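PDB 3N9T: PnpC from Pseudomonas putida, which probably catalyses the oxygen-dependent intradiol ring cleavage of hydroxyquinol, using a non-haem ferric iron. Local coordinates for residues V192-P197 / H218-I223; P107-G112 / D150-A155; M159-D164 / N171-Y176; L77-D80 / V84-L87. All coordinates share one frame; numbering follows the deposited sequence.

Contact 1. Residues V192-P197 / H218-I223; sequences VCYPIP and HLHFMI. With FE (Fe (III) ion), chain D.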
# COMPACT_ATOMS: atom_id res chain seq x y z
N VAL A 192 -2.35 -25.80 20.00
CA VAL A 192 -0.93 -25.40 20.08
C VAL A 192 -0.64 -24.12 19.24
O VAL A 192 -1.33 -23.83 18.24
CB VAL A 192 0.03 -26.58 19.68
CG1 VAL A 192 -0.39 -27.93 20.41
CG2 VAL A 192 -0.05 -26.86 18.19
N CYS A 193 0.34 -23.32 19.69
CA CYS A 193 0.79 -22.12 18.94
C CYS A 193 1.40 -22.55 17.59
O CYS A 193 1.88 -23.69 17.43
CB CYS A 193 1.75 -21.29 19.80
SG CYS A 193 3.20 -22.17 20.38
N TYR A 194 1.38 -21.67 16.60
CA TYR A 194 1.90 -22.02 15.28
C TYR A 194 2.34 -20.70 14.61
O TYR A 194 1.82 -19.66 15.02
CB TYR A 194 0.83 -22.75 14.45
CG TYR A 194 -0.44 -21.93 14.20
CD1 TYR A 194 -1.55 -22.07 15.02
CD2 TYR A 194 -0.55 -21.07 13.10
CE1 TYR A 194 -2.73 -21.38 14.78
CE2 TYR A 194 -1.73 -20.35 12.86
CZ TYR A 194 -2.83 -20.49 13.70
OH TYR A 194 -4.06 -19.81 13.51
N PRO A 195 3.34 -20.73 13.67
CA PRO A 195 3.81 -19.48 13.08
C PRO A 195 3.03 -19.16 11.81
O PRO A 195 2.51 -20.07 11.14
CB PRO A 195 5.29 -19.80 12.71
CG PRO A 195 5.18 -21.27 12.20
CD PRO A 195 4.15 -21.90 13.17
N ILE A 196 2.94 -17.89 11.48
CA ILE A 196 2.34 -17.49 10.22
C ILE A 196 3.39 -17.65 9.09
O ILE A 196 4.59 -17.69 9.38
CB ILE A 196 1.84 -16.06 10.28
CG1 ILE A 196 3.04 -15.11 10.45
CG2 ILE A 196 0.80 -15.84 11.44
CD1 ILE A 196 2.68 -13.69 9.87
N PRO A 197 2.95 -17.62 7.82
CA PRO A 197 3.97 -17.81 6.73
C PRO A 197 5.03 -16.71 6.71
O PRO A 197 4.73 -15.50 6.78
CB PRO A 197 3.12 -17.79 5.45
CG PRO A 197 1.66 -17.97 5.90
CD PRO A 197 1.57 -17.52 7.30
N HIS A 218 -4.97 -21.14 20.04
CA HIS A 218 -6.36 -20.70 20.10
C HIS A 218 -7.32 -21.65 19.49
O HIS A 218 -6.94 -22.44 18.62
CB HIS A 218 -6.56 -19.35 19.41
CG HIS A 218 -6.07 -19.31 17.98
ND1 HIS A 218 -4.75 -19.08 17.66
CD2 HIS A 218 -6.73 -19.45 16.80
CE1 HIS A 218 -4.62 -19.10 16.33
NE2 HIS A 218 -5.80 -19.33 15.79
N LEU A 219 -8.60 -21.44 19.84
CA LEU A 219 -9.69 -22.17 19.21
C LEU A 219 -10.59 -21.10 18.56
O LEU A 219 -10.91 -20.10 19.22
CB LEU A 219 -10.44 -22.99 20.29
CG LEU A 219 -11.66 -23.86 19.90
CD1 LEU A 219 -11.35 -24.88 18.73
CD2 LEU A 219 -12.16 -24.61 21.15
N HIS A 220 -10.98 -21.31 17.29
CA HIS A 220 -11.81 -20.34 16.54
C HIS A 220 -13.24 -20.67 16.79
O HIS A 220 -13.57 -21.83 16.85
CB HIS A 220 -11.58 -20.43 15.04
CG HIS A 220 -10.21 -19.96 14.58
ND1 HIS A 220 -9.94 -18.63 14.32
CD2 HIS A 220 -9.06 -20.64 14.33
CE1 HIS A 220 -8.68 -18.50 13.93
NE2 HIS A 220 -8.11 -19.70 13.93
N PHE A 221 -14.08 -19.66 17.07
CA PHE A 221 -15.55 -19.86 17.15
C PHE A 221 -16.31 -18.90 16.21
O PHE A 221 -16.01 -17.67 16.18
CB PHE A 221 -16.07 -19.54 18.55
CG PHE A 221 -15.75 -20.58 19.58
CD1 PHE A 221 -14.45 -20.65 20.11
CD2 PHE A 221 -16.72 -21.51 19.99
CE1 PHE A 221 -14.13 -21.61 21.06
CE2 PHE A 221 -16.42 -22.47 20.99
CZ PHE A 221 -15.10 -22.54 21.49
N MET A 222 -17.32 -19.44 15.51
CA MET A 222 -18.37 -18.63 14.92
C MET A 222 -19.70 -19.13 15.48
O MET A 222 -20.04 -20.29 15.29
CB MET A 222 -18.36 -18.76 13.39
CG MET A 222 -19.57 -17.92 12.70
SD MET A 222 -19.44 -18.08 10.95
CE MET A 222 -19.03 -16.49 10.46
N ILE A 223 -20.42 -18.27 16.17
CA ILE A 223 -21.65 -18.67 16.86
C ILE A 223 -22.82 -17.90 16.26
O ILE A 223 -22.72 -16.69 16.08
CB ILE A 223 -21.53 -18.34 18.37
CG1 ILE A 223 -20.22 -18.95 18.89
CG2 ILE A 223 -22.74 -18.86 19.18
CD1 ILE A 223 -19.99 -18.83 20.32
FE FE D . -6.18 -19.74 13.89
O HOH W 1 -3.71 -22.49 17.92
O HOH W 2 -6.48 -18.47 12.22

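Contact 2. Residues P107-G112 / D150-A155; sequences PFFIEG and DVWQTA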
# COMPACT_ATOMS: atom_id res chain seq x y z
N PRO A 107 -7.97 -16.96 7.79
CA PRO A 107 -8.23 -17.45 6.44
C PRO A 107 -8.73 -18.91 6.44
O PRO A 107 -9.00 -19.46 5.36
CB PRO A 107 -6.86 -17.40 5.79
CG PRO A 107 -5.93 -17.76 6.92
CD PRO A 107 -6.59 -17.25 8.22
N PHE A 108 -8.90 -19.49 7.64
CA PHE A 108 -9.00 -20.93 7.74
C PHE A 108 -10.38 -21.61 7.95
O PHE A 108 -10.44 -22.84 8.14
CB PHE A 108 -8.00 -21.40 8.77
CG PHE A 108 -6.58 -21.19 8.35
CD1 PHE A 108 -6.13 -21.66 7.09
CD2 PHE A 108 -5.67 -20.53 9.22
CE1 PHE A 108 -4.79 -21.47 6.70
CE2 PHE A 108 -4.30 -20.37 8.86
CZ PHE A 108 -3.86 -20.82 7.60
N PHE A 109 -11.45 -20.84 7.92
CA PHE A 109 -12.76 -21.44 8.09
C PHE A 109 -13.13 -22.29 6.86
O PHE A 109 -12.87 -21.89 5.71
CB PHE A 109 -13.86 -20.40 8.35
CG PHE A 109 -15.22 -21.01 8.40
CD1 PHE A 109 -15.60 -21.81 9.51
CD2 PHE A 109 -16.12 -20.86 7.34
CE1 PHE A 109 -16.85 -22.45 9.56
CE2 PHE A 109 -17.39 -21.50 7.39
CZ PHE A 109 -17.75 -22.28 8.52
N ILE A 110 -13.71 -23.48 7.08
CA ILE A 110 -14.22 -24.26 5.96
C ILE A 110 -15.71 -24.56 6.18
O ILE A 110 -16.08 -25.01 7.28
CB ILE A 110 -13.41 -25.57 5.71
CG1 ILE A 110 -11.95 -25.25 5.41
CG2 ILE A 110 -14.00 -26.38 4.51
CD1 ILE A 110 -11.06 -26.50 5.40
N GLU A 111 -16.52 -24.27 5.16
CA GLU A 111 -17.90 -24.79 5.03
C GLU A 111 -18.13 -26.31 5.01
O GLU A 111 -17.28 -27.13 4.55
CB GLU A 111 -18.56 -24.25 3.74
CG GLU A 111 -18.57 -22.77 3.67
CD GLU A 111 -19.84 -22.20 4.23
OE1 GLU A 111 -20.38 -22.76 5.22
OE2 GLU A 111 -20.31 -21.19 3.65
N GLY A 112 -19.33 -26.66 5.47
CA GLY A 112 -19.84 -28.02 5.38
C GLY A 112 -19.17 -29.03 6.28
O GLY A 112 -19.07 -30.21 5.91
N ASP A 150 -19.68 -23.04 15.30
CA ASP A 150 -18.74 -23.64 14.32
C ASP A 150 -17.38 -23.42 14.89
O ASP A 150 -17.02 -22.26 15.17
CB ASP A 150 -18.79 -22.90 12.97
CG ASP A 150 -20.08 -23.22 12.18
OD1 ASP A 150 -20.40 -24.40 12.03
OD2 ASP A 150 -20.77 -22.27 11.76
N VAL A 151 -16.60 -24.50 15.05
CA VAL A 151 -15.28 -24.35 15.70
C VAL A 151 -14.23 -24.99 14.84
O VAL A 151 -14.50 -25.96 14.15
CB VAL A 151 -15.24 -24.98 17.12
CG1 VAL A 151 -16.30 -24.31 17.95
CG2 VAL A 151 -15.53 -26.52 17.08
N TRP A 152 -13.00 -24.45 14.91
CA TRP A 152 -11.88 -25.03 14.17
C TRP A 152 -10.55 -24.62 14.88
O TRP A 152 -10.46 -23.57 15.58
CB TRP A 152 -11.97 -24.65 12.66
CG TRP A 152 -11.78 -23.18 12.27
CD1 TRP A 152 -10.63 -22.59 11.74
CD2 TRP A 152 -12.76 -22.11 12.41
NE1 TRP A 152 -10.88 -21.21 11.51
CE2 TRP A 152 -12.17 -20.91 11.91
CE3 TRP A 152 -14.09 -22.06 12.89
CZ2 TRP A 152 -12.84 -19.65 11.94
CZ3 TRP A 152 -14.77 -20.84 12.91
CH2 TRP A 152 -14.11 -19.63 12.45
N GLN A 153 -9.55 -25.47 14.75
CA GLN A 153 -8.26 -25.25 15.38
C GLN A 153 -7.18 -26.02 14.61
O GLN A 153 -7.51 -26.96 13.84
CB GLN A 153 -8.28 -25.76 16.82
CG GLN A 153 -8.48 -27.22 17.01
CD GLN A 153 -8.30 -27.64 18.50
OE1 GLN A 153 -9.26 -27.60 19.24
NE2 GLN A 153 -7.08 -27.98 18.92
N THR A 154 -5.92 -25.65 14.80
CA THR A 154 -4.81 -26.37 14.13
C THR A 154 -4.58 -27.69 14.79
O THR A 154 -4.98 -27.90 15.95
CB THR A 154 -3.46 -25.66 14.24
OG1 THR A 154 -3.26 -25.29 15.60
CG2 THR A 154 -3.39 -24.47 13.36
N ALA A 155 -3.93 -28.60 14.06
CA ALA A 155 -3.45 -29.84 14.68
C ALA A 155 -2.14 -29.53 15.43
O ALA A 155 -1.68 -28.37 15.41
CB ALA A 155 -3.22 -30.88 13.59

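Contact 3. Residues M159-D164 / N171-Y176; sequences MYSGQD and NLRGRY. With FE (Fe (III) ion), chain D.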
# COMPACT_ATOMS: atom_id res chain seq x y z
N MET A 159 -0.99 -27.05 11.57
CA MET A 159 -1.81 -26.87 10.36
C MET A 159 -3.30 -27.15 10.59
O MET A 159 -3.64 -28.02 11.37
CB MET A 159 -1.31 -27.76 9.22
CG MET A 159 -0.36 -27.03 8.27
SD MET A 159 0.51 -28.15 7.15
CE MET A 159 1.69 -28.90 8.28
N TYR A 160 -4.16 -26.38 9.93
CA TYR A 160 -5.61 -26.69 9.88
C TYR A 160 -5.85 -27.79 8.82
O TYR A 160 -5.17 -27.82 7.80
CB TYR A 160 -6.42 -25.46 9.54
CG TYR A 160 -6.31 -24.44 10.65
CD1 TYR A 160 -7.28 -24.35 11.63
CD2 TYR A 160 -5.20 -23.57 10.72
CE1 TYR A 160 -7.19 -23.40 12.67
CE2 TYR A 160 -5.09 -22.63 11.78
CZ TYR A 160 -6.08 -22.57 12.75
OH TYR A 160 -5.95 -21.69 13.80
N SER A 161 -6.80 -28.70 9.07
CA SER A 161 -7.23 -29.64 8.03
C SER A 161 -7.98 -28.75 7.05
O SER A 161 -8.38 -27.65 7.40
CB SER A 161 -8.19 -30.70 8.64
OG SER A 161 -9.40 -30.12 9.15
N GLY A 162 -8.07 -29.09 5.77
CA GLY A 162 -7.00 -29.59 5.03
C GLY A 162 -6.48 -28.34 4.31
O GLY A 162 -6.38 -28.32 3.08
N GLN A 163 -6.21 -27.27 5.09
CA GLN A 163 -5.12 -26.36 4.74
C GLN A 163 -4.01 -27.38 4.50
O GLN A 163 -3.29 -27.31 3.50
CB GLN A 163 -4.74 -25.41 5.89
CG GLN A 163 -3.23 -25.10 5.90
CD GLN A 163 -2.73 -24.25 7.08
OE1 GLN A 163 -2.93 -24.57 8.27
NE2 GLN A 163 -2.04 -23.17 6.74
N ASP A 164 -3.92 -28.33 5.45
CA ASP A 164 -3.13 -29.53 5.39
C ASP A 164 -3.98 -30.72 4.82
O ASP A 164 -4.60 -31.50 5.61
CB ASP A 164 -2.64 -29.88 6.79
CG ASP A 164 -1.96 -31.22 6.84
OD1 ASP A 164 -1.82 -31.82 5.74
OD2 ASP A 164 -1.56 -31.66 7.97
N ASN A 171 -11.27 -33.11 10.62
CA ASN A 171 -10.44 -33.15 11.79
C ASN A 171 -10.41 -31.77 12.45
O ASN A 171 -10.19 -30.78 11.79
CB ASN A 171 -9.03 -33.49 11.40
CG ASN A 171 -8.16 -33.72 12.59
OD1 ASN A 171 -8.53 -34.40 13.55
ND2 ASN A 171 -6.93 -33.21 12.51
N LEU A 172 -10.62 -31.77 13.75
CA LEU A 172 -10.52 -30.53 14.57
C LEU A 172 -11.37 -29.45 13.98
O LEU A 172 -11.06 -28.26 14.13
CB LEU A 172 -9.04 -30.12 14.72
CG LEU A 172 -8.22 -31.12 15.60
CD1 LEU A 172 -6.74 -30.81 15.51
CD2 LEU A 172 -8.66 -31.21 17.08
N ARG A 173 -12.46 -29.85 13.32
CA ARG A 173 -13.55 -28.91 12.96
C ARG A 173 -14.88 -29.54 13.33
O ARG A 173 -15.03 -30.79 13.36
CB ARG A 173 -13.55 -28.53 11.48
CG ARG A 173 -12.21 -28.12 10.91
CD ARG A 173 -12.25 -27.95 9.38
NE ARG A 173 -10.97 -27.38 8.95
CZ ARG A 173 -10.72 -26.08 8.88
NH1 ARG A 173 -11.67 -25.19 9.23
NH2 ARG A 173 -9.51 -25.66 8.50
N GLY A 174 -15.84 -28.70 13.70
CA GLY A 174 -17.20 -29.21 13.93
C GLY A 174 -18.22 -28.12 14.11
O GLY A 174 -17.87 -27.00 14.51
N ARG A 175 -19.49 -28.48 13.96
CA ARG A 175 -20.59 -27.58 14.25
C ARG A 175 -21.33 -28.18 15.42
O ARG A 175 -22.01 -29.19 15.28
CB ARG A 175 -21.55 -27.51 13.04
CG ARG A 175 -22.85 -26.88 13.42
CD ARG A 175 -23.59 -26.41 12.18
NE ARG A 175 -23.11 -25.10 11.70
CZ ARG A 175 -23.85 -24.32 10.94
NH1 ARG A 175 -25.06 -24.74 10.61
NH2 ARG A 175 -23.41 -23.13 10.54
N TYR A 176 -21.20 -27.55 16.58
CA TYR A 176 -21.86 -27.98 17.83
C TYR A 176 -23.07 -27.08 18.17
O TYR A 176 -23.27 -26.02 17.51
CB TYR A 176 -20.81 -27.85 18.95
CG TYR A 176 -19.68 -28.87 18.87
CD1 TYR A 176 -18.59 -28.68 18.01
CD2 TYR A 176 -19.71 -30.01 19.66
CE1 TYR A 176 -17.54 -29.61 17.92
CE2 TYR A 176 -18.66 -30.97 19.60
CZ TYR A 176 -17.60 -30.74 18.76
OH TYR A 176 -16.58 -31.61 18.76
FE FE D . -6.18 -19.74 13.89
O HOH W 3 -8.54 -28.15 11.56
O HOH W 2 -6.48 -18.47 12.22

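Contact 4. Residues L77-D80 / V84-L87; sequences LLSD and VSML. With HGX (1-heptadecanoyl-2-tridecanoyl-3-glycerol-phosphonyl choline), chain B.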
# COMPACT_ATOMS: atom_id res chain seq x y z
N LEU A 77 -2.11 -10.93 4.77
CA LEU A 77 -1.11 -11.18 5.80
C LEU A 77 -0.40 -9.91 6.21
O LEU A 77 -0.10 -9.74 7.39
CB LEU A 77 -0.09 -12.24 5.29
CG LEU A 77 0.79 -12.81 6.37
CD1 LEU A 77 -0.06 -13.47 7.48
CD2 LEU A 77 1.55 -13.96 5.63
N LEU A 78 -0.10 -9.01 5.26
CA LEU A 78 0.50 -7.69 5.62
C LEU A 78 -0.45 -6.85 6.45
O LEU A 78 -0.03 -6.27 7.49
CB LEU A 78 0.90 -6.93 4.32
CG LEU A 78 1.62 -5.59 4.44
CD1 LEU A 78 2.96 -5.74 5.26
CD2 LEU A 78 1.87 -5.00 3.04
N SER A 79 -1.72 -6.78 6.00
CA SER A 79 -2.81 -6.11 6.80
C SER A 79 -2.87 -6.69 8.21
O SER A 79 -2.92 -5.93 9.21
CB SER A 79 -4.21 -6.32 6.13
OG SER A 79 -5.23 -5.71 6.94
N ASP A 80 -2.75 -8.02 8.31
CA ASP A 80 -2.86 -8.67 9.65
C ASP A 80 -1.69 -8.28 10.53
O ASP A 80 -1.91 -7.89 11.66
CB ASP A 80 -2.86 -10.19 9.54
CG ASP A 80 -4.09 -10.78 8.81
OD1 ASP A 80 -5.16 -10.15 8.69
OD2 ASP A 80 -3.99 -11.94 8.42
N VAL A 84 -3.94 -3.85 10.91
CA VAL A 84 -5.04 -3.22 10.22
C VAL A 84 -6.28 -4.14 10.23
O VAL A 84 -7.38 -3.66 10.45
CB VAL A 84 -4.65 -2.85 8.78
CG1 VAL A 84 -5.89 -2.33 8.04
CG2 VAL A 84 -3.61 -1.72 8.82
N SER A 85 -6.10 -5.44 10.11
CA SER A 85 -7.27 -6.32 10.03
C SER A 85 -8.02 -6.28 11.36
O SER A 85 -9.24 -6.24 11.38
CB SER A 85 -6.84 -7.73 9.70
OG SER A 85 -5.97 -7.66 8.58
N MET A 86 -7.29 -6.36 12.48
CA MET A 86 -7.95 -6.33 13.81
C MET A 86 -8.60 -4.97 14.12
O MET A 86 -9.69 -4.90 14.73
CB MET A 86 -6.97 -6.77 14.91
CG MET A 86 -6.81 -8.40 14.92
SD MET A 86 -8.32 -9.28 15.47
CE MET A 86 -8.56 -8.38 17.05
N LEU A 87 -7.93 -3.89 13.67
CA LEU A 87 -8.51 -2.54 13.81
C LEU A 87 -9.83 -2.46 13.06
O LEU A 87 -10.85 -1.99 13.63
CB LEU A 87 -7.54 -1.44 13.34
CG LEU A 87 -8.15 -0.02 13.39
CD1 LEU A 87 -8.44 0.33 14.82
CD2 LEU A 87 -7.18 0.99 12.88
O11 HGX B . 15.15 0.58 5.77
C11 HGX B . 14.69 0.17 4.75
C12 HGX B . 13.78 1.06 3.98
C13 HGX B . 12.35 0.82 4.40
C14 HGX B . 11.53 1.59 3.40
C15 HGX B . 10.09 1.51 3.70
C16 HGX B . 9.37 2.50 2.85
C17 HGX B . 7.90 2.16 2.86
C18 HGX B . 7.16 3.39 2.38
C19 HGX B . 5.96 3.01 1.54
C20 HGX B . 5.81 4.11 0.48
C21 HGX B . 6.62 3.83 -0.79
C22 HGX B . 5.88 4.04 -2.11
C23 HGX B . 4.39 4.38 -1.98
O3 HGX B . 15.05 -1.16 4.32
C3 HGX B . 15.78 -2.04 5.17
C2 HGX B . 14.95 -3.22 5.66
C1 HGX B . 15.90 -4.20 6.27
O3P HGX B . 16.32 -3.63 7.50
O2 HGX B . 14.28 -3.92 4.61
C31 HGX B . 12.83 -4.04 4.77
O31 HGX B . 12.31 -5.13 4.91
C32 HGX B . 11.85 -2.94 4.69
C33 HGX B . 10.50 -3.67 4.73
C34 HGX B . 9.48 -2.81 4.02
C35 HGX B . 8.19 -2.65 4.78
C36 HGX B . 7.27 -1.87 3.90
C37 HGX B . 5.86 -2.20 4.35
C38 HGX B . 4.99 -1.22 3.62
C39 HGX B . 3.58 -1.75 3.49
C40 HGX B . 2.53 -0.74 3.92
C42 HGX B . 2.04 0.16 2.78
C43 HGX B . 0.55 -0.02 2.44
C44 HGX B . -0.33 -0.51 3.60
C45 HGX B . -1.06 -1.78 3.18
C46 HGX B . -1.40 -2.73 4.35
C47 HGX B . -2.89 -3.04 4.35
C48 HGX B . -3.08 -4.11 3.29
O1 HGX B . 18.38 -5.03 7.27
P1 HGX B . 17.88 -3.71 7.86
O4 HGX B . 18.47 -2.39 7.39
O5 HGX B . 17.89 -3.80 9.49
C4 HGX B . 19.13 -3.97 10.21
C5 HGX B . 19.20 -5.32 10.95
N1 HGX B . 19.88 -6.46 10.25
C6 HGX B . 20.51 -7.31 11.28
C7 HGX B . 20.92 -6.05 9.28
C8 HGX B . 18.85 -7.27 9.57
O HOH W 4 -4.42 -7.46 12.70

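Contact 1. Residues V192-P197 / H218-I223
Tyr194 OH and His218 NE2 stand 2.9 Å apart because both bind the same ferric iron, and they are not hydrogen-bonded to each other. The phenolic oxygen, Tyr194 OH, is 2.2 Å from the iron, while His218 NE2 is 2.0 Å from it. Just behind these two ligand atoms the rings meet rim to rim, their planes turned 49° apart, and neither lies over the other; Tyr194 CE1 comes within 3.3 Å of His218 CE1. Each side chain leaves the backbone with CG tucked between N and the carbonyl carbon (chi1 60° for Tyr194, 54° for His218), a turn that swings both rings in to the metal. The rotation of the imidazole is also fixed from behind, where His218 ND1 is hydrogen-bonded to Pro216 O. Three of the four protein ligands of the two-tyrosine, two-histidine iron site of intradiol dioxygenases meet here. The histidines are alternate residues of strand 214-224, so His220 points the same way as His218 and places its NE2 1.9 Å from the iron; Tyr160 is the fourth ligand, and a water also binds. At the backbone the segments are joined through one water, which donates to Val192 O at 2.7 Å and accepts from His218 N at 2.8 Å. Tyr194 pairs by its backbone with Arg215, three residues before His218 on strand 214-224.

Contact 2. Residues P107-G112 / D150-A155
Trp152 lays one face of its indole against Phe109, whose ring comes down on it edge first. The leading atom is Phe109 CD1, 3.6 Å from Trp152 CZ3 and displaced toward the rim of the indole. Between the phenyl and the six-membered part of the indole the centroids are 5.0 Å apart with the planes at 65°, a T-shaped pair. The Phe109 backbone takes part as well. Phe109 CA sits 4.1 Å from the centroid of the Trp152 five-membered ring, 20° off its normal, so a CH-pi contact covers the pyrrole half while the phenyl edge covers the benzo half. With CG anti to the backbone N (chi1 175°), Phe109 runs out along the indole instead of turning off it, and the neighbouring ring atom, Phe109 CE1, lies 3.9 Å from Asp150 CB. Only the methylene of Asp150 is met here; its carboxylate is turned to a salt bridge with Arg175. Phe108 makes a slighter contact at the other end of the indole, its CB 4.0 Å from Trp152 NE1. Its own ring leads away to stack on Tyr160, with Pro107 CG over the centre of one face. The indole also stacks on the iron ligand His220, so Trp152 is a second-shell residue held between Phe109 and the metal site. Strand 148-152, which carries it, runs between strands 173-177 and 214-224, antiparallel to both, and the loop 107-112 packs against the side of the strand from which Asp150 and Trp152 project.

Contact 3. Residues M159-D164 / N171-Y176
Arg173 turns the edge of its guanidinium on Ser161 and grips it side-on with two nitrogens. Arg173 NH2 donates to Ser161 O over a short 2.5 Å, the oxygen lying near the guanidinium plane and the C=O pointing almost straight at the nitrogen. Arg173 NE gives its N-H to Ser161 OG at 3.2 Å, with a weak second branch to Ser161 O. The serine hydroxyl donates its own hydrogen bond to Asn171 O, 2.8 Å from Ser161 OG, on a lone pair in the carbonyl plane. OG lies between the backbone N and the carbonyl carbon (chi1 63°), where it can accept from Arg173 and donate to Asn171 at once. Arg173 NH2 also lies 3.3 Å from Tyr160 CB, so the arginine presses on the root of a side chain whose OH binds the ferric iron at 2.0 Å. An alanine at Arg173 removes the guanidinium, and would probably leave Ser161 O and Phe108 O without that donor and the backbone beneath Tyr160 freer to shift. All four touching residues are buried, and a water completes this tight part, accepting from Ser161 N and donating to Asn171 O. The solvent side is different: Gly162, reached through a cis peptide, and Gln163 are exposed and meet little of 171-176, although Gln163 OE1 folds back to accept from Tyr160 N at 2.7 Å. The loop 159-164 thus lies over the start of strand 173-177, which pairs antiparallel with strand 148-152, while Arg173 NH1 reaches across to Phe108 O in the loop 107-112.

Contact 4. Residues L77-D80 / V84-L87
Ser79 O, near the end of helix 74-81, accepts the backbone N-H of Val84 at 2.9 Å, five residues on, as the chain passes into helix 84-91. Ser85 N makes a second, weak bond to the same oxygen. A water continues the bridging, donating to Asp80 O and accepting from Met86 N, so the two short helices are joined by direct and water-mediated backbone bonds at the break between them. Three side chains then form a directed chain of hydrogen bonds. Ser79 OG, anti to its backbone N (chi1 178°), reaches toward the second helix and donates to Ser85 OG at 2.7 Å. Asp80 OD1 in turn accepts from Ser85 OG at 2.6 Å on its anti lone pair, the one away from OD2. Beside this chain Val84 CB packs 3.4 Å from Ser79 OG. An alanine in place of Ser85 would remove the central link, and is likely to leave Ser79 OG without its acceptor and the Asp80 carboxylate freer to turn. The same helix also meets lipid: Leu78 CD2 lies 3.7 Å from C39 of the bound phospholipid, and Ser79 CB 3.8 Å from C48, the terminal carbon of the same acyl chain. At its head the chain of bonds begins on the partner subunit, where Trp53 NE1 is hydrogen-bonded to Ser79 OG. Running from the indole through two hydroxyls to the carboxylate, every donor points the same way, which would probably polarise Ser85 OG toward Asp80 and tie the dimer interface to this helical junction.

Contacts 1, 2 and 3 build the iron site from one sheet and the loops that border it: contact 1 brings three protein ligands and contact 3 the fourth, with Tyr194 OH and Tyr160 OH 2.7 Å apart at the metal. Contact 2 has its centre about 5 Å from that of contact 3 and about 9 Å from that of contact 1, and a probable hydrogen bond from Val151 N to Gly174 O (2.9 Å) joins it to contact 3. Contact 4 belongs to the helical, lipid-binding part. It meets the catalytic domain where Leu77 CD1 packs 3.6 Å from Ile196 CD1, while the side chains of Asp80 and Tyr194 remain about 9 Å apart.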